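PDB 5B0O: flagellar assembly protein FliH, which is needed for flagellar assembly and regrowth and works in the cytoplasm as part of the flagellar protein export system. Local coordinates for residues L55-F69 with G109-A122. Numbering follows the deposited sequence.
Sequences LIKQIQQLLQQEPLF and GGCKVSADEGDLDA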
loop_
_atom_site.group_PDB
_atom_site.type_symbol
_atom_site.label_atom_id
_atom_site.label_comp_id
_atom_site.label_asym_id
_atom_site.label_seq_id
_atom_site.Cartn_x
_atom_site.Cartn_y
_atom_site.Cartn_z
ATOM N N LEU E 55 5.652 13.493 -36.007
ATOM C CA LEU E 55 4.234 13.221 -36.229
ATOM C C LEU E 55 4.040 12.304 -37.433
ATOM O O LEU E 55 3.304 11.322 -37.360
ATOM C CB LEU E 55 3.446 14.521 -36.420
ATOM C CG LEU E 55 1.981 14.384 -36.843
ATOM C CD1 LEU E 55 1.230 13.561 -35.834
ATOM C CD2 LEU E 55 1.318 15.737 -37.010
ATOM N N ILE E 56 4.713 12.619 -38.535
ATOM C CA ILE E 56 4.638 11.782 -39.727
ATOM C C ILE E 56 5.140 10.363 -39.474
ATOM O O ILE E 56 4.715 9.426 -40.138
ATOM C CB ILE E 56 5.411 12.392 -40.908
ATOM C CG1 ILE E 56 4.735 13.680 -41.359
ATOM C CG2 ILE E 56 5.447 11.421 -42.079
ATOM C CD1 ILE E 56 3.310 13.467 -41.800
ATOM N N LYS E 57 6.048 10.197 -38.522
ATOM C CA LYS E 57 6.546 8.865 -38.225
ATOM C C LYS E 57 5.537 8.088 -37.404
ATOM O O LYS E 57 5.361 6.887 -37.607
ATOM C CB LYS E 57 7.887 8.924 -37.502
ATOM C CG LYS E 57 9.028 9.389 -38.375
ATOM C CD LYS E 57 10.351 9.331 -37.618
ATOM C CE LYS E 57 11.471 9.978 -38.419
ATOM N NZ LYS E 57 11.681 9.297 -39.726
ATOM N N GLN E 58 4.869 8.778 -36.484
ATOM C CA GLN E 58 3.877 8.142 -35.626
ATOM C C GLN E 58 2.702 7.614 -36.439
ATOM O O GLN E 58 2.220 6.501 -36.202
ATOM C CB GLN E 58 3.367 9.125 -34.576
ATOM C CG GLN E 58 2.361 8.522 -33.616
ATOM C CD GLN E 58 3.004 7.592 -32.616
ATOM O OE1 GLN E 58 3.850 8.006 -31.834
ATOM N NE2 GLN E 58 2.601 6.329 -32.630
ATOM N N ILE E 59 2.239 8.426 -37.386
ATOM C CA ILE E 59 1.130 8.042 -38.252
ATOM C C ILE E 59 1.499 6.811 -39.069
ATOM O O ILE E 59 0.685 5.895 -39.227
ATOM C CB ILE E 59 0.707 9.185 -39.178
ATOM C CG1 ILE E 59 0.128 10.335 -38.354
ATOM C CG2 ILE E 59 -0.315 8.700 -40.170
ATOM C CD1 ILE E 59 -0.199 11.569 -39.149
ATOM N N GLN E 60 2.729 6.789 -39.577
ATOM C CA GLN E 60 3.260 5.605 -40.233
ATOM C C GLN E 60 3.147 4.409 -39.300
ATOM O O GLN E 60 2.671 3.343 -39.692
ATOM C CB GLN E 60 4.720 5.814 -40.611
ATOM C CG GLN E 60 4.946 6.754 -41.779
ATOM C CD GLN E 60 6.424 6.931 -42.088
ATOM O OE1 GLN E 60 7.291 6.452 -41.348
ATOM N NE2 GLN E 60 6.719 7.618 -43.184
ATOM N N GLN E 61 3.589 4.585 -38.060
ATOM C CA GLN E 61 3.497 3.515 -37.081
ATOM C C GLN E 61 2.049 3.111 -36.852
ATOM O O GLN E 61 1.740 1.927 -36.760
ATOM C CB GLN E 61 4.121 3.924 -35.750
ATOM C CG GLN E 61 3.358 3.373 -34.550
ATOM C CD GLN E 61 4.265 2.776 -33.497
ATOM O OE1 GLN E 61 4.914 3.495 -32.735
ATOM N NE2 GLN E 61 4.317 1.447 -33.450
ATOM N N LEU E 62 1.162 4.094 -36.748
ATOM C CA LEU E 62 -0.240 3.798 -36.476
ATOM C C LEU E 62 -0.856 2.969 -37.603
ATOM O O LEU E 62 -1.527 1.970 -37.359
ATOM C CB LEU E 62 -1.037 5.081 -36.220
ATOM C CG LEU E 62 -0.642 5.904 -34.988
ATOM C CD1 LEU E 62 -1.447 7.191 -34.906
ATOM C CD2 LEU E 62 -0.811 5.101 -33.719
ATOM N N LEU E 63 -0.601 3.373 -38.840
ATOM C CA LEU E 63 -1.152 2.673 -39.990
ATOM C C LEU E 63 -0.865 1.177 -39.929
ATOM O O LEU E 63 -1.709 0.359 -40.297
ATOM C CB LEU E 63 -0.630 3.291 -41.287
ATOM C CG LEU E 63 -1.306 4.613 -41.636
ATOM C CD1 LEU E 63 -0.616 5.335 -42.777
ATOM C CD2 LEU E 63 -2.760 4.362 -41.976
ATOM N N GLN E 64 0.319 0.825 -39.440
ATOM C CA GLN E 64 0.752 -0.567 -39.401
ATOM C C GLN E 64 0.484 -1.259 -38.064
ATOM O O GLN E 64 0.825 -2.424 -37.890
ATOM C CB GLN E 64 2.239 -0.670 -39.735
ATOM C CG GLN E 64 3.132 -0.257 -38.589
ATOM C CD GLN E 64 4.110 -1.345 -38.192
ATOM O OE1 GLN E 64 4.473 -2.197 -39.006
ATOM N NE2 GLN E 64 4.547 -1.319 -36.937
ATOM N N GLN E 65 -0.120 -0.547 -37.121
ATOM C CA GLN E 65 -0.438 -1.129 -35.819
ATOM C C GLN E 65 -1.602 -2.106 -35.913
ATOM O O GLN E 65 -2.635 -1.787 -36.501
ATOM C CB GLN E 65 -0.784 -0.034 -34.808
ATOM C CG GLN E 65 -1.111 -0.561 -33.420
ATOM C CD GLN E 65 0.111 -1.110 -32.720
ATOM O OE1 GLN E 65 1.063 -0.379 -32.457
ATOM N NE2 GLN E 65 0.101 -2.406 -32.428
ATOM N N GLU E 66 -1.441 -3.278 -35.306
ATOM C CA GLU E 66 -2.496 -4.288 -35.283
ATOM C C GLU E 66 -3.002 -4.427 -33.851
ATOM O O GLU E 66 -2.267 -4.151 -32.901
ATOM C CB GLU E 66 -1.979 -5.646 -35.781
ATOM C CG GLU E 66 -1.828 -5.788 -37.297
ATOM C CD GLU E 66 -1.314 -7.169 -37.717
ATOM O OE1 GLU E 66 -1.202 -8.054 -36.844
ATOM O OE2 GLU E 66 -1.019 -7.373 -38.918
ATOM N N PRO E 67 -4.263 -4.844 -33.684
ATOM C CA PRO E 67 -5.245 -5.147 -34.729
ATOM C C PRO E 67 -5.708 -3.915 -35.505
ATOM O O PRO E 67 -5.710 -2.815 -34.958
ATOM C CB PRO E 67 -6.420 -5.722 -33.938
ATOM C CG PRO E 67 -5.842 -6.162 -32.663
ATOM C CD PRO E 67 -4.766 -5.199 -32.351
ATOM N N LEU E 68 -6.110 -4.120 -36.760
ATOM C CA LEU E 68 -6.535 -3.038 -37.650
ATOM C C LEU E 68 -7.995 -2.645 -37.446
ATOM O O LEU E 68 -8.855 -3.507 -37.294
ATOM C CB LEU E 68 -6.382 -3.460 -39.113
ATOM C CG LEU E 68 -5.081 -4.015 -39.676
ATOM C CD1 LEU E 68 -5.274 -4.216 -41.162
ATOM C CD2 LEU E 68 -3.930 -3.067 -39.411
ATOM N N PHE E 69 -8.287 -1.349 -37.489
ATOM C CA PHE E 69 -9.670 -0.885 -37.373
ATOM C C PHE E 69 -10.438 -1.062 -38.679
ATOM O O PHE E 69 -9.954 -0.694 -39.744
ATOM C CB PHE E 69 -9.718 0.588 -36.952
ATOM C CG PHE E 69 -9.067 0.863 -35.626
ATOM C CD1 PHE E 69 -9.296 0.037 -34.542
ATOM C CD2 PHE E 69 -8.214 1.943 -35.469
ATOM C CE1 PHE E 69 -8.697 0.283 -33.331
ATOM C CE2 PHE E 69 -7.605 2.191 -34.255
ATOM C CZ PHE E 69 -7.851 1.357 -33.186
ATOM N N GLY E 109 1.862 18.118 -33.660
ATOM C CA GLY E 109 2.812 17.038 -33.444
ATOM C C GLY E 109 2.187 15.810 -32.815
ATOM O O GLY E 109 2.889 14.913 -32.345
ATOM N N GLY E 110 0.858 15.763 -32.836
ATOM C CA GLY E 110 0.104 14.682 -32.223
ATOM C C GLY E 110 -1.202 14.432 -32.950
ATOM O O GLY E 110 -1.699 15.309 -33.658
ATOM N N CYS E 111 -1.762 13.241 -32.769
ATOM C CA CYS E 111 -2.915 12.815 -33.550
ATOM C C CYS E 111 -3.747 11.766 -32.827
ATOM O O CYS E 111 -3.325 11.201 -31.818
ATOM C CB CYS E 111 -2.441 12.225 -34.866
ATOM S SG CYS E 111 -1.434 10.761 -34.619
ATOM N N LYS E 112 -4.950 11.530 -33.331
ATOM C CA LYS E 112 -5.763 10.421 -32.859
ATOM C C LYS E 112 -6.415 9.728 -34.043
ATOM O O LYS E 112 -6.834 10.382 -34.992
ATOM C CB LYS E 112 -6.849 10.892 -31.885
ATOM C CG LYS E 112 -6.345 11.485 -30.580
ATOM C CD LYS E 112 -7.511 11.778 -29.644
ATOM C CE LYS E 112 -7.115 12.746 -28.543
ATOM N NZ LYS E 112 -8.107 12.743 -27.439
ATOM N N VAL E 113 -6.489 8.402 -33.981
ATOM C CA VAL E 113 -7.220 7.618 -34.968
ATOM C C VAL E 113 -8.479 7.072 -34.316
ATOM O O VAL E 113 -8.411 6.412 -33.284
ATOM C CB VAL E 113 -6.384 6.441 -35.474
ATOM C CG1 VAL E 113 -7.111 5.732 -36.587
ATOM C CG2 VAL E 113 -5.023 6.929 -35.950
ATOM N N SER E 114 -9.631 7.340 -34.916
ATOM C CA SER E 114 -10.890 6.936 -34.315
ATOM C C SER E 114 -11.663 5.984 -35.209
ATOM O O SER E 114 -11.826 6.241 -36.394
ATOM C CB SER E 114 -11.739 8.169 -34.023
ATOM O OG SER E 114 -10.925 9.260 -33.648
ATOM N N ALA E 115 -12.139 4.885 -34.635
ATOM C CA ALA E 115 -13.037 3.971 -35.334
ATOM C C ALA E 115 -14.118 3.504 -34.375
ATOM O O ALA E 115 -14.081 3.819 -33.186
ATOM C CB ALA E 115 -12.269 2.783 -35.877
ATOM N N ASP E 116 -15.068 2.730 -34.882
ATOM C CA ASP E 116 -16.156 2.240 -34.048
ATOM C C ASP E 116 -15.613 1.401 -32.897
ATOM O O ASP E 116 -16.085 1.508 -31.769
ATOM C CB ASP E 116 -17.159 1.423 -34.876
ATOM C CG ASP E 116 -17.781 2.226 -36.016
ATOM O OD1 ASP E 116 -17.783 3.475 -35.938
ATOM O OD2 ASP E 116 -18.272 1.606 -36.989
ATOM N N GLU E 117 -14.612 0.576 -33.191
ATOM C CA GLU E 117 -14.037 -0.343 -32.207
ATOM C C GLU E 117 -13.336 0.387 -31.069
ATOM O O GLU E 117 -13.381 -0.052 -29.922
ATOM C CB GLU E 117 -13.017 -1.290 -32.855
ATOM C CG GLU E 117 -13.460 -1.976 -34.141
ATOM C CD GLU E 117 -13.126 -1.175 -35.387
ATOM O OE1 GLU E 117 -12.996 0.063 -35.297
ATOM O OE2 GLU E 117 -12.995 -1.789 -36.464
ATOM N N GLY E 118 -12.666 1.487 -31.393
ATOM C CA GLY E 118 -11.847 2.188 -30.420
ATOM C C GLY E 118 -10.868 3.146 -31.069
ATOM O O GLY E 118 -10.951 3.394 -32.261
ATOM N N ASP E 119 -9.930 3.670 -30.283
ATOM C CA ASP E 119 -9.036 4.729 -30.748
ATOM C C ASP E 119 -7.559 4.460 -30.470
ATOM O O ASP E 119 -7.209 3.833 -29.477
ATOM C CB ASP E 119 -9.423 6.056 -30.096
ATOM C CG ASP E 119 -10.912 6.330 -30.167
ATOM O OD1 ASP E 119 -11.565 5.865 -31.126
ATOM O OD2 ASP E 119 -11.426 7.018 -29.262
ATOM N N LEU E 120 -6.697 4.940 -31.359
ATOM C CA LEU E 120 -5.268 5.015 -31.074
ATOM C C LEU E 120 -4.916 6.466 -30.783
ATOM O O LEU E 120 -4.949 7.306 -31.691
ATOM C CB LEU E 120 -4.446 4.514 -32.257
ATOM C CG LEU E 120 -4.324 3.000 -32.369
ATOM C CD1 LEU E 120 -3.503 2.603 -33.580
ATOM C CD2 LEU E 120 -3.701 2.457 -31.104
ATOM N N ASP E 121 -4.579 6.770 -29.530
ATOM C CA ASP E 121 -4.429 8.162 -29.140
ATOM C C ASP E 121 -2.970 8.561 -29.078
ATOM O O ASP E 121 -2.272 8.257 -28.114
ATOM C CB ASP E 121 -5.083 8.382 -27.776
ATOM C CG ASP E 121 -4.950 9.805 -27.284
ATOM O OD1 ASP E 121 -4.649 10.704 -28.091
ATOM O OD2 ASP E 121 -5.156 10.032 -26.080
ATOM N N ALA E 122 -2.541 9.287 -30.109
ATOM C CA ALA E 122 -1.195 9.846 -30.203
ATOM C C ALA E 122 -1.106 11.329 -29.813
ATOM O O ALA E 122 -0.095 11.975 -30.061
ATOM C CB ALA E 122 -0.599 9.594 -31.561
#
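F69 lies over the hairpin made by strands 112-114 and 119-121. Its CB meets A115 CB at 3.5 Å. CG, the first ring atom, stays near the same methyl. From there the ring's two sides part company. CD1 lies obliquely beside E117 OE1; the ring and carboxylate planes are 39° apart. V113 CG1 lies at the ring edge, near its plane, 4.1 Å from CD2. Farther out, CE2 packs on L120 CG at 3.9 Å. CE1 and CZ both approach G118 O, CZ at 3.8 Å; this oxygen sits over one ring face, offset toward the rim. CB already points toward the hairpin, and with CG anti to the carbonyl carbon (chi1 -60°) the ring lies along it. The carboxylate of E117 is not held by F69; its OE2 accepts a hydrogen bond from S70 N.

The contact belongs to the globular C-terminal part of FliH, a mixed four-stranded sheet with helices packed on it. Helix 53-63 packs on strands 112-114 and 119-121 and also reaches strand 74-77. Strand 119-121 pairs antiparallel with a strand of another protein's chain, so the sheet continues across the interface.

On the helix, L62 divides its two methyls. CD1 lies 3.6 Å from C111 SG and also touches V113 CG2. L62 and L120 slide past each other in opposite directions, CD2 coming 3.7 Å from L120 CD1. That same L120 methyl also touches Q65 CG. One turn before L62, the CG of Q58 meets A122 CB at 3.8 Å. L55 lies close along the glycine backbone, with CD1 3.7 Å from G110 N and CB near G109 CA.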